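Local coordinates for protein TRAP-type transporter, periplasmic component (Cupriavidus necator, PDB 4P8B) that binds (2S)-2-acetolactate and, as the periplasmic solute-binding component of a TRAP-type transporter, probably delivers it for uptake into the cell, at residues A[183-188]-A[320-325]; A[203-206]-A[210-213]; A[232-237]-A[289-294]. All coordinates share one frame; numbering follows the deposited sequence.

In the fold
Following the chain from the N terminus, helix 181-189 supplies the first half of contact 1, which closes only when helix 317-327 returns to it, 132 residues on. The other two contacts are nested inside that long loop, in series. Contact 2 closes first and locally, folding the residues after helix 199-208 back on its last turn just ahead of strand 213-216. Contact 3 then joins strand 233-235 to helix 289-295. Contacts 1 and 3 touch through Phe187 CE1 and Trp237 CH2, 3.7 Å apart, whereas contact 2 stays about 7 Å from contact 3 and 8 Å from contact 1 at the nearest atoms.

Contact 1 of 3, residues A[183-188]-A[320-325]; sequences YIETFN and YDKWKK
In Glu185, CG lies anti to the carbonyl carbon and beside the backbone N (chi1 -68°), and the chain runs on extended, which carries its carboxylate across to helix 317-327. Lys322 answers with CG anti to its own backbone N (chi1 171°) and every later torsion extended, so that NZ arrives at the same carboxylate, while Trp323 turns the N-H edge of its indole to it. The shared atom is Glu185 OE1. Trp323 NE1 donates to Glu185 OE1 at 2.9 Å, nearly straight at 169°, and the oxygen sits close to the indole plane; the ring is therefore met at its edge. Relative to the carboxylate plane, the indole N-H approaches from well above. Lys322 NZ reaches Glu185 OE1 from the opposite face, 3.2 Å away, in a salt bridge, with a weaker approach of Lys322 NZ to Glu185 OE2 at 3.4 Å. Two donors thus grip one oxygen from both faces. Glu185 OE2 is held differently: a water donates to it over 2.7 Å and accepts a weak bond from Lys322 NZ. Trp323 CZ2, on the rim of the six-membered ring, comes within 3.5 Å of Glu185 OE2.

The contact joins two helices far apart in sequence, helix 181-189 and helix 317-327, away from the acetolactate site. Each has further packing behind it: Tyr183, Ile184 and Phe187 lie on strand 174-177, and Trp323 rests on Leu113.

Of the three residues that meet, Glu185 is partly exposed, between buried Trp323 and exposed Lys322, consistent with a carboxylate at the margin of the interior. The indole N-H finds its acceptor here, and the adjacent ammonium and N-H would be expected to favour the ionised form of Glu185.

Contact 2 of 3, residues A[203-206]-A[210-213]; sequences QPAM and AVDG
The side chain of Val211 meets the last turn of helix 199-208 through one methyl, CG2. From CB the side chain divides: CG1 lies anti to the carbonyl carbon (chi1 -63°), which places CG2 between the backbone N and the carbonyl carbon, turned to the helix. There CG2 touches at several points. It lies 4.0 Å from Ala205 CB and 3.8 Å from the carbonyl oxygen Ala205 O, so it rests against both the methyl and the peptide group of that residue. In another direction, about at right angles to the line to Ala205 CB, Val211 CG2 is 4.0 Å from Met206 CG, the two side chains running at a slant to each other. Met206 is selenomethionine; its selenium and CE continue away from Val211, and the residue packs on Leu226 and Val229.

This is the connection from helix 199-208 to strand 213-216, an outermost strand of the mixed four-stranded sheet in this solute-binding fold. The backbone secures it: Val211 N donates to Ala205 O over 3.3 Å, straight at the hydrogen (170°), but the donor stands 56° out of the carbonyl plane. Ala210 CB sits beside the same carbonyl, 3.8 Å from Ala205 O. A water adds a second link, donating to Met206 O and to Val211 O, the latter at 2.8 Å.

Beyond Val211, the backbone of Gly213 is hydrogen-bonded with Arg176, and Asp212 OD2 accepts from the backbone N of Lys174. Arg176 binds acetolactate, and its side chain comes within about 4 Å of that of Val211.

Contact 3 of 3, residues A[232-237]-A[289-294]; sequences KFVTTW and PAWKDM
Helix 289-295 packs against the mixed four-stranded sheet of this part of the fold, and the indole of Trp291 is the surface on which strand 233-235 and the turn after it rest. Two methyls lie over one face of that ring. Val234 CG1 stands 4.0 Å from the centroid of the Trp291 six-membered ring, 21° off its normal, and Thr236 CG2 is 3.8 Å from the centroid of the Trp291 five-membered ring, 17° off; both are CH-pi contacts. CG1 of Val234 is placed there by lying anti to the backbone N (chi1 168°). Thr236 is the centre of an inverse gamma turn. Its CG2 lies over the face on the NE1-CD1 side of the five-membered ring, 3.6 Å from Trp291 NE1, and its OG1 makes a weak hydrogen bond to Thr302 O.

Phe221 of helix 218-223 meets Trp291 edge-to-face, and Trp291 also touches Val301 and Glu156 of neighbouring strands. The side chain of Trp291 is about 8 Å from that of Asn216, which binds acetolactate.

Between these two segments the packing is wholly apolar, resting on shape and dispersion, with no polar bond to fix the angle of the indole.

Contact 1 of 3, residues A[183-188]-A[320-325]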
loop_
_atom_site.group_PDB
_atom_site.type_symbol
_atom_site.label_atom_id
_atom_site.label_comp_id
_atom_site.label_asym_id
_atom_site.label_seq_id
_atom_site.Cartn_x
_atom_site.Cartn_y
_atom_site.Cartn_z
ATOM N N TYR A 183 -12.414 -0.025 -3.610
ATOM C CA TYR A 183 -12.294 -1.438 -3.270
ATOM C C TYR A 183 -13.656 -2.119 -3.078
ATOM O O TYR A 183 -13.840 -3.280 -3.463
ATOM C CB TYR A 183 -11.373 -1.653 -2.045
ATOM C CG TYR A 183 -9.943 -1.446 -2.433
ATOM C CD1 TYR A 183 -9.193 -2.466 -2.996
ATOM C CD2 TYR A 183 -9.352 -0.182 -2.341
ATOM C CE1 TYR A 183 -7.884 -2.255 -3.413
ATOM C CE2 TYR A 183 -8.060 0.040 -2.761
ATOM C CZ TYR A 183 -7.335 -1.000 -3.314
ATOM O OH TYR A 183 -6.054 -0.773 -3.751
ATOM N N ILE A 184 -14.620 -1.398 -2.520
ATOM C CA ILE A 184 -15.970 -1.937 -2.407
ATOM C C ILE A 184 -16.532 -2.225 -3.793
ATOM O O ILE A 184 -17.107 -3.281 -4.025
ATOM C CB ILE A 184 -16.901 -0.976 -1.651
ATOM C CG1 ILE A 184 -16.464 -0.867 -0.180
ATOM C CG2 ILE A 184 -18.342 -1.440 -1.736
ATOM C CD1 ILE A 184 -16.597 -2.159 0.603
ATOM N N GLU A 185 -16.351 -1.288 -4.712
ATOM C CA GLU A 185 -16.866 -1.449 -6.068
ATOM C C GLU A 185 -16.175 -2.586 -6.819
ATOM O O GLU A 185 -16.839 -3.354 -7.534
ATOM C CB GLU A 185 -16.754 -0.131 -6.838
ATOM C CG GLU A 185 -17.695 0.920 -6.278
ATOM C CD GLU A 185 -17.674 2.216 -7.059
ATOM O OE1 GLU A 185 -17.442 2.179 -8.285
ATOM O OE2 GLU A 185 -17.895 3.283 -6.448
ATOM N N THR A 186 -14.862 -2.723 -6.664
ATOM C CA THR A 186 -14.149 -3.806 -7.329
ATOM C C THR A 186 -14.678 -5.154 -6.871
ATOM O O THR A 186 -14.957 -6.036 -7.686
ATOM C CB THR A 186 -12.654 -3.713 -7.063
ATOM O OG1 THR A 186 -12.167 -2.531 -7.711
ATOM C CG2 THR A 186 -11.905 -4.934 -7.582
ATOM N N PHE A 187 -14.796 -5.341 -5.562
ATOM C CA PHE A 187 -15.255 -6.635 -5.061
ATOM C C PHE A 187 -16.745 -6.869 -5.301
ATOM O O PHE A 187 -17.161 -8.019 -5.516
ATOM C CB PHE A 187 -14.829 -6.828 -3.605
ATOM C CG PHE A 187 -13.389 -7.231 -3.479
ATOM C CD1 PHE A 187 -13.016 -8.547 -3.662
ATOM C CD2 PHE A 187 -12.401 -6.290 -3.221
ATOM C CE1 PHE A 187 -11.693 -8.929 -3.609
ATOM C CE2 PHE A 187 -11.081 -6.670 -3.159
ATOM C CZ PHE A 187 -10.730 -7.981 -3.342
ATOM N N ASN A 188 -17.556 -5.816 -5.316
ATOM C CA ASN A 188 -18.959 -5.955 -5.727
ATOM C C ASN A 188 -19.056 -6.484 -7.163
ATOM O O ASN A 188 -19.912 -7.307 -7.462
ATOM C CB ASN A 188 -19.724 -4.625 -5.654
ATOM C CG ASN A 188 -20.011 -4.171 -4.245
ATOM O OD1 ASN A 188 -19.872 -4.921 -3.291
ATOM N ND2 ASN A 188 -20.447 -2.928 -4.114
ATOM N N TYR A 320 -12.875 -0.108 -13.524
ATOM C CA TYR A 320 -11.686 0.570 -14.021
ATOM C C TYR A 320 -12.049 1.833 -14.814
ATOM O O TYR A 320 -11.515 2.904 -14.555
ATOM C CB TYR A 320 -10.894 -0.384 -14.899
ATOM C CG TYR A 320 -9.597 0.149 -15.467
ATOM C CD1 TYR A 320 -9.591 1.037 -16.533
ATOM C CD2 TYR A 320 -8.378 -0.289 -14.971
ATOM C CE1 TYR A 320 -8.409 1.489 -17.064
ATOM C CE2 TYR A 320 -7.192 0.147 -15.518
ATOM C CZ TYR A 320 -7.210 1.039 -16.548
ATOM O OH TYR A 320 -5.997 1.450 -17.052
ATOM N N ASP A 321 -12.974 1.703 -15.758
ATOM C CA ASP A 321 -13.319 2.817 -16.629
ATOM C C ASP A 321 -13.960 3.953 -15.833
ATOM O O ASP A 321 -13.679 5.140 -16.070
ATOM C CB ASP A 321 -14.275 2.346 -17.730
ATOM C CG ASP A 321 -13.625 1.391 -18.717
ATOM O OD1 ASP A 321 -12.376 1.346 -18.798
ATOM O OD2 ASP A 321 -14.378 0.684 -19.423
ATOM N N LYS A 322 -14.825 3.591 -14.886
ATOM C CA LYS A 322 -15.482 4.575 -14.040
ATOM C C LYS A 322 -14.453 5.376 -13.243
ATOM O O LYS A 322 -14.484 6.615 -13.222
ATOM C CB LYS A 322 -16.470 3.880 -13.095
ATOM C CG LYS A 322 -17.037 4.797 -12.018
ATOM C CD LYS A 322 -18.061 4.067 -11.151
ATOM C CE LYS A 322 -18.625 5.007 -10.090
ATOM N NZ LYS A 322 -19.566 4.346 -9.153
ATOM N N TRP A 323 -13.531 4.676 -12.584
ATOM C CA TRP A 323 -12.568 5.351 -11.730
ATOM C C TRP A 323 -11.464 6.069 -12.513
ATOM O O TRP A 323 -10.896 7.055 -12.041
ATOM C CB TRP A 323 -12.024 4.377 -10.658
ATOM C CG TRP A 323 -13.061 4.173 -9.620
ATOM C CD1 TRP A 323 -14.138 3.329 -9.686
ATOM C CD2 TRP A 323 -13.159 4.852 -8.377
ATOM N NE1 TRP A 323 -14.900 3.451 -8.556
ATOM C CE2 TRP A 323 -14.325 4.384 -7.735
ATOM C CE3 TRP A 323 -12.386 5.829 -7.744
ATOM C CZ2 TRP A 323 -14.711 4.835 -6.483
ATOM C CZ3 TRP A 323 -12.773 6.276 -6.510
ATOM C CH2 TRP A 323 -13.933 5.801 -5.899
ATOM N N LYS A 324 -11.191 5.594 -13.725
ATOM C CA LYS A 324 -10.275 6.295 -14.626
ATOM C C LYS A 324 -10.743 7.725 -14.855
ATOM O O LYS A 324 -9.951 8.657 -14.815
ATOM C CB LYS A 324 -10.175 5.551 -15.967
ATOM C CG LYS A 324 -9.416 6.294 -17.085
ATOM C CD LYS A 324 -9.028 5.327 -18.204
ATOM C CE LYS A 324 -8.283 6.022 -19.358
ATOM N NZ LYS A 324 -7.855 5.031 -20.382
ATOM N N LYS A 325 -12.041 7.904 -15.051
ATOM C CA LYS A 325 -12.601 9.240 -15.197
ATOM C C LYS A 325 -12.530 10.051 -13.899
ATOM O O LYS A 325 -12.293 11.259 -13.924
ATOM C CB LYS A 325 -14.051 9.156 -15.656
ATOM C CG LYS A 325 -14.195 8.583 -17.051
ATOM C CD LYS A 325 -15.635 8.603 -17.512
ATOM C CE LYS A 325 -15.743 8.263 -18.996
ATOM N NZ LYS A 325 -15.423 6.829 -19.276
HETATM O O HOH W 1 -17.844 5.883 -7.119
#

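Contact 2 of 3, residues A[203-206]-A[210-213]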
loop_
_atom_site.group_PDB
_atom_site.type_symbol
_atom_site.label_atom_id
_atom_site.label_comp_id
_atom_site.label_asym_id
_atom_site.label_seq_id
_atom_site.Cartn_x
_atom_site.Cartn_y
_atom_site.Cartn_z
ATOM N N GLN A 203 -8.031 -7.762 12.231
ATOM C CA GLN A 203 -7.454 -8.899 12.956
ATOM C C GLN A 203 -8.504 -9.722 13.685
ATOM O O GLN A 203 -8.598 -10.936 13.474
ATOM C CB GLN A 203 -6.378 -8.433 13.935
ATOM C CG GLN A 203 -5.358 -7.485 13.313
ATOM C CD GLN A 203 -4.747 -8.039 12.039
ATOM O OE1 GLN A 203 -4.226 -9.148 12.009
ATOM N NE2 GLN A 203 -4.819 -7.263 10.967
ATOM N N PRO A 204 -9.311 -9.088 14.558
ATOM C CA PRO A 204 -10.286 -9.931 15.252
ATOM C C PRO A 204 -11.341 -10.490 14.303
ATOM O O PRO A 204 -11.901 -11.545 14.550
ATOM C CB PRO A 204 -10.919 -8.981 16.290
ATOM C CG PRO A 204 -10.639 -7.597 15.743
ATOM C CD PRO A 204 -9.294 -7.721 15.112
ATOM N N ALA A 205 -11.635 -9.744 13.249
ATOM C CA ALA A 205 -12.632 -10.178 12.280
ATOM C C ALA A 205 -12.164 -11.453 11.560
ATOM O O ALA A 205 -12.953 -12.372 11.328
ATOM C CB ALA A 205 -12.915 -9.066 11.279
HETATM N N MSE A 206 -10.879 -11.522 11.235
HETATM C CA MSE A 206 -10.342 -12.747 10.625
HETATM C C MSE A 206 -10.296 -13.888 11.632
HETATM O O MSE A 206 -10.610 -15.037 11.301
HETATM C CB MSE A 206 -8.945 -12.523 10.084
HETATM C CG MSE A 206 -8.905 -11.654 8.866
HETATM SE SE MSE A 206 -7.098 -11.401 8.159
HETATM C CE MSE A 206 -6.376 -10.276 9.539
ATOM N N ALA A 210 -15.675 -13.554 11.189
ATOM C CA ALA A 210 -16.648 -12.527 10.822
ATOM C C ALA A 210 -16.428 -12.064 9.379
ATOM O O ALA A 210 -17.389 -11.723 8.680
ATOM C CB ALA A 210 -16.566 -11.349 11.779
ATOM N N VAL A 211 -15.178 -12.081 8.923
ATOM C CA VAL A 211 -14.889 -12.024 7.492
ATOM C C VAL A 211 -14.229 -13.343 7.093
ATOM O O VAL A 211 -13.590 -14.002 7.917
ATOM C CB VAL A 211 -13.982 -10.833 7.100
ATOM C CG1 VAL A 211 -14.678 -9.525 7.414
ATOM C CG2 VAL A 211 -12.648 -10.930 7.802
ATOM N N ASP A 212 -14.422 -13.730 5.838
ATOM C CA ASP A 212 -13.829 -14.944 5.292
ATOM C C ASP A 212 -12.375 -14.738 4.857
ATOM O O ASP A 212 -11.588 -15.693 4.821
ATOM C CB ASP A 212 -14.628 -15.438 4.069
ATOM C CG ASP A 212 -16.083 -15.697 4.369
ATOM O OD1 ASP A 212 -16.393 -16.254 5.446
ATOM O OD2 ASP A 212 -16.932 -15.409 3.494
ATOM N N GLY A 213 -12.016 -13.509 4.481
ATOM C CA GLY A 213 -10.737 -13.265 3.842
ATOM C C GLY A 213 -10.375 -11.807 3.765
ATOM O O GLY A 213 -11.049 -10.965 4.379
HETATM O O HOH W 2 -11.258 -15.432 8.473
#

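Contact 3 of 3, residues A[232-237]-A[289-294]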
loop_
_atom_site.group_PDB
_atom_site.type_symbol
_atom_site.label_atom_id
_atom_site.label_comp_id
_atom_site.label_asym_id
_atom_site.label_seq_id
_atom_site.Cartn_x
_atom_site.Cartn_y
_atom_site.Cartn_z
ATOM N N LYS A 232 -5.975 -19.649 4.568
ATOM C CA LYS A 232 -5.328 -20.886 4.118
ATOM C C LYS A 232 -5.377 -21.101 2.618
ATOM O O LYS A 232 -4.788 -22.061 2.122
ATOM C CB LYS A 232 -5.898 -22.071 4.899
ATOM C CG LYS A 232 -5.473 -21.967 6.385
ATOM C CD LYS A 232 -6.174 -22.937 7.300
ATOM C CE LYS A 232 -5.817 -22.667 8.753
ATOM N NZ LYS A 232 -4.339 -22.584 8.963
ATOM N N PHE A 233 -6.080 -20.213 1.922
ATOM C CA PHE A 233 -6.119 -20.175 0.455
ATOM C C PHE A 233 -5.648 -18.795 0.047
ATOM O O PHE A 233 -6.086 -17.793 0.628
ATOM C CB PHE A 233 -7.543 -20.364 -0.036
ATOM C CG PHE A 233 -8.116 -21.713 0.273
ATOM C CD1 PHE A 233 -7.965 -22.771 -0.604
ATOM C CD2 PHE A 233 -8.806 -21.932 1.462
ATOM C CE1 PHE A 233 -8.504 -24.014 -0.317
ATOM C CE2 PHE A 233 -9.331 -23.180 1.760
ATOM C CZ PHE A 233 -9.193 -24.221 0.854
ATOM N N VAL A 234 -4.737 -18.726 -0.921
ATOM C CA VAL A 234 -4.285 -17.472 -1.503
ATOM C C VAL A 234 -4.258 -17.607 -3.015
ATOM O O VAL A 234 -3.827 -18.626 -3.527
ATOM C CB VAL A 234 -2.840 -17.147 -1.046
ATOM C CG1 VAL A 234 -2.247 -15.995 -1.861
ATOM C CG2 VAL A 234 -2.796 -16.835 0.427
ATOM N N THR A 235 -4.697 -16.563 -3.721
ATOM C CA THR A 235 -4.503 -16.482 -5.173
ATOM C C THR A 235 -3.666 -15.274 -5.495
ATOM O O THR A 235 -3.986 -14.164 -5.093
ATOM C CB THR A 235 -5.833 -16.417 -5.896
ATOM O OG1 THR A 235 -6.510 -17.639 -5.657
ATOM C CG2 THR A 235 -5.647 -16.252 -7.424
ATOM N N THR A 236 -2.568 -15.515 -6.211
ATOM C CA THR A 236 -1.623 -14.451 -6.483
ATOM C C THR A 236 -2.019 -13.659 -7.732
ATOM O O THR A 236 -1.226 -13.517 -8.677
ATOM C CB THR A 236 -0.223 -15.017 -6.653
ATOM O OG1 THR A 236 -0.245 -16.001 -7.694
ATOM C CG2 THR A 236 0.281 -15.637 -5.334
ATOM N N TRP A 237 -3.239 -13.153 -7.743
ATOM C CA TRP A 237 -3.789 -12.449 -8.905
ATOM C C TRP A 237 -3.173 -11.087 -9.197
ATOM O O TRP A 237 -3.362 -10.574 -10.294
ATOM C CB TRP A 237 -5.282 -12.311 -8.743
ATOM C CG TRP A 237 -5.781 -11.462 -7.592
ATOM C CD1 TRP A 237 -5.064 -10.941 -6.539
ATOM C CD2 TRP A 237 -7.129 -11.046 -7.393
ATOM N NE1 TRP A 237 -5.904 -10.253 -5.705
ATOM C CE2 TRP A 237 -7.173 -10.286 -6.208
ATOM C CE3 TRP A 237 -8.320 -11.265 -8.103
ATOM C CZ2 TRP A 237 -8.346 -9.715 -5.747
ATOM C CZ3 TRP A 237 -9.475 -10.702 -7.642
ATOM C CH2 TRP A 237 -9.487 -9.940 -6.463
ATOM N N PRO A 289 9.670 -17.809 -4.391
ATOM C CA PRO A 289 10.011 -18.552 -3.174
ATOM C C PRO A 289 9.236 -18.081 -1.951
ATOM O O PRO A 289 8.938 -18.897 -1.080
ATOM C CB PRO A 289 11.504 -18.255 -2.973
ATOM C CG PRO A 289 11.996 -17.745 -4.274
ATOM C CD PRO A 289 10.840 -17.146 -4.992
ATOM N N ALA A 290 8.894 -16.799 -1.874
ATOM C CA ALA A 290 8.252 -16.317 -0.677
ATOM C C ALA A 290 6.882 -16.961 -0.501
ATOM O O ALA A 290 6.476 -17.253 0.617
ATOM C CB ALA A 290 8.144 -14.806 -0.709
ATOM N N TRP A 291 6.153 -17.161 -1.592
ATOM C CA TRP A 291 4.869 -17.853 -1.479
ATOM C C TRP A 291 5.047 -19.351 -1.200
ATOM O O TRP A 291 4.233 -19.952 -0.500
ATOM C CB TRP A 291 3.990 -17.596 -2.718
ATOM C CG TRP A 291 3.311 -16.253 -2.647
ATOM C CD1 TRP A 291 3.468 -15.194 -3.503
ATOM C CD2 TRP A 291 2.374 -15.831 -1.653
ATOM N NE1 TRP A 291 2.685 -14.138 -3.092
ATOM C CE2 TRP A 291 2.013 -14.503 -1.951
ATOM C CE3 TRP A 291 1.824 -16.438 -0.520
ATOM C CZ2 TRP A 291 1.102 -13.789 -1.175
ATOM C CZ3 TRP A 291 0.931 -15.718 0.255
ATOM C CH2 TRP A 291 0.587 -14.395 -0.078
ATOM N N LYS A 292 6.119 -19.948 -1.700
ATOM C CA LYS A 292 6.398 -21.338 -1.359
ATOM C C LYS A 292 6.643 -21.471 0.133
ATOM O O LYS A 292 6.287 -22.484 0.740
ATOM C CB LYS A 292 7.595 -21.840 -2.159
ATOM C CG LYS A 292 7.301 -21.950 -3.644
ATOM C CD LYS A 292 8.528 -22.384 -4.433
ATOM C CE LYS A 292 8.238 -22.425 -5.930
ATOM N NZ LYS A 292 9.458 -22.746 -6.734
ATOM N N ASP A 293 7.254 -20.460 0.738
ATOM C CA ASP A 293 7.446 -20.453 2.182
ATOM C C ASP A 293 6.108 -20.533 2.919
ATOM O O ASP A 293 6.014 -21.143 3.984
ATOM C CB ASP A 293 8.223 -19.206 2.615
ATOM C CG ASP A 293 9.657 -19.220 2.122
ATOM O OD1 ASP A 293 10.180 -20.325 1.861
ATOM O OD2 ASP A 293 10.249 -18.123 1.997
HETATM N N MSE A 294 5.077 -19.917 2.361
HETATM C CA MSE A 294 3.746 -19.916 2.965
HETATM C C MSE A 294 3.066 -21.259 2.740
HETATM O O MSE A 294 2.399 -21.775 3.635
HETATM C CB MSE A 294 2.908 -18.803 2.358
HETATM C CG MSE A 294 3.449 -17.431 2.620
HETATM SE SE MSE A 294 3.644 -16.983 4.488
HETATM C CE MSE A 294 5.533 -17.369 4.673
#